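Local coordinates for protein PA_0080 (Pseudomonas aeruginosa, PDB 3ZHN) that is the lipoprotein TssJ1 of the type VI secretion system, probably an outer-membrane-attached component of the complex that holds the secretion machine in the cell envelope, at residues L37-A40 with P41-P45. Numbering follows the deposited sequence.
Sequences LHAA and PNLNP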
loop_
_atom_site.group_PDB
_atom_site.type_symbol
_atom_site.label_atom_id
_atom_site.label_comp_id
_atom_site.label_asym_id
_atom_site.label_seq_id
_atom_site.Cartn_x
_atom_site.Cartn_y
_atom_site.Cartn_z
ATOM N N LEU A 37 -6.527 -4.672 6.240
ATOM C CA LEU A 37 -5.063 -4.763 6.406
ATOM C C LEU A 37 -4.773 -5.756 7.515
ATOM O O LEU A 37 -5.289 -5.602 8.614
ATOM C CB LEU A 37 -4.473 -3.398 6.823
ATOM C CG LEU A 37 -4.561 -2.152 5.914
ATOM C CD1 LEU A 37 -4.050 -0.938 6.667
ATOM C CD2 LEU A 37 -3.715 -2.403 4.685
ATOM N N HIS A 38 -3.929 -6.761 7.240
ATOM C CA HIS A 38 -3.606 -7.782 8.179
ATOM C C HIS A 38 -2.109 -7.766 8.366
ATOM O O HIS A 38 -1.358 -8.140 7.466
ATOM C CB HIS A 38 -4.011 -9.179 7.625
ATOM C CG HIS A 38 -5.377 -9.244 7.092
ATOM N ND1 HIS A 38 -6.517 -9.222 7.881
ATOM C CD2 HIS A 38 -5.798 -9.342 5.816
ATOM C CE1 HIS A 38 -7.580 -9.285 7.106
ATOM N NE2 HIS A 38 -7.179 -9.323 5.848
ATOM N N ALA A 39 -1.667 -7.286 9.532
ATOM C CA ALA A 39 -0.246 -7.268 9.831
ATOM C C ALA A 39 0.106 -8.589 10.473
ATOM O O ALA A 39 -0.422 -8.929 11.537
ATOM C CB ALA A 39 0.097 -6.096 10.745
ATOM N N ALA A 40 1.046 -9.349 9.847
ATOM C CA ALA A 40 1.306 -10.694 10.332
ATOM C C ALA A 40 1.973 -10.686 11.720
ATOM O O ALA A 40 2.603 -9.703 12.090
ATOM C CB ALA A 40 2.172 -11.458 9.306
ATOM N N PRO A 41 1.864 -11.795 12.438
ATOM C CA PRO A 41 2.595 -11.960 13.684
ATOM C C PRO A 41 4.084 -11.824 13.549
ATOM O O PRO A 41 4.729 -11.420 14.466
ATOM C CB PRO A 41 2.260 -13.412 14.077
ATOM C CG PRO A 41 0.961 -13.736 13.460
ATOM C CD PRO A 41 0.960 -12.959 12.173
ATOM N N ASN A 42 4.612 -12.219 12.414
ATOM C CA ASN A 42 6.034 -12.114 12.111
ATOM C C ASN A 42 6.422 -10.841 11.271
ATOM O O ASN A 42 7.357 -10.880 10.462
ATOM C CB ASN A 42 6.545 -13.416 11.466
ATOM C CG ASN A 42 5.854 -13.739 10.166
ATOM O OD1 ASN A 42 4.892 -13.056 9.791
ATOM N ND2 ASN A 42 6.359 -14.779 9.448
ATOM N N LEU A 43 5.611 -9.806 11.394
ATOM C CA LEU A 43 5.810 -8.555 10.686
ATOM C C LEU A 43 7.244 -8.029 10.798
ATOM O O LEU A 43 7.770 -7.938 11.878
ATOM C CB LEU A 43 4.868 -7.526 11.284
ATOM C CG LEU A 43 4.782 -6.140 10.607
ATOM C CD1 LEU A 43 4.076 -6.295 9.249
ATOM C CD2 LEU A 43 3.960 -5.218 11.479
ATOM N N ASN A 44 7.844 -7.639 9.684
ATOM C CA ASN A 44 9.050 -6.815 9.626
ATOM C C ASN A 44 10.061 -7.115 10.733
ATOM O O ASN A 44 10.397 -6.245 11.513
ATOM C CB ASN A 44 8.684 -5.351 9.679
ATOM C CG ASN A 44 9.843 -4.455 9.287
ATOM O OD1 ASN A 44 10.746 -4.823 8.528
ATOM N ND2 ASN A 44 9.814 -3.273 9.809
ATOM N N PRO A 45 10.577 -8.360 10.777
ATOM C CA PRO A 45 11.412 -8.727 11.952
ATOM C C PRO A 45 12.752 -8.055 11.994
ATOM O O PRO A 45 13.355 -7.760 10.957
ATOM C CB PRO A 45 11.537 -10.266 11.806
ATOM C CG PRO A 45 11.335 -10.496 10.335
ATOM C CD PRO A 45 10.281 -9.537 9.936
#
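Ala40 and Leu43 are the first and last residues of a type I beta turn that bends the chain just beyond the end of strand 31-39. Its closing hydrogen bond runs from Leu43 N to Ala40 O at 3.1 Å; the bond is bent, 143° at the hydrogen, and the donor stands well above the carbonyl plane. Pro41 and Asn42 fill the two middle corners, the proline ring holding phi near the value a type I turn needs at its second residue.

The inner side is the buried one. With CG anti to the backbone N (chi1 -174°), Leu43 reaches back along the strand end, and its CD2 meets the methyl of Ala39, CB to CD2 4.0 Å; both residues are buried. The outer side belongs to exposed Pro41 and Asn42. There Asn42 has CG between its backbone N and carbonyl carbon (chi1 61°), which directs OD1 back toward Ala40, 3.2 Å from Ala40 CB, a close van der Waals approach.

Backbone bonds tie Ala39 to Glu99 and Ala40 to Leu146. Leu43 rests on Pro97 and touches both sheets, through Leu146 of strand 139-146 and Leu54 of strand 54-61. The turn opens the loop leading from strand 31-39 of the mixed sheet to strand 54-61 of the antiparallel sheet.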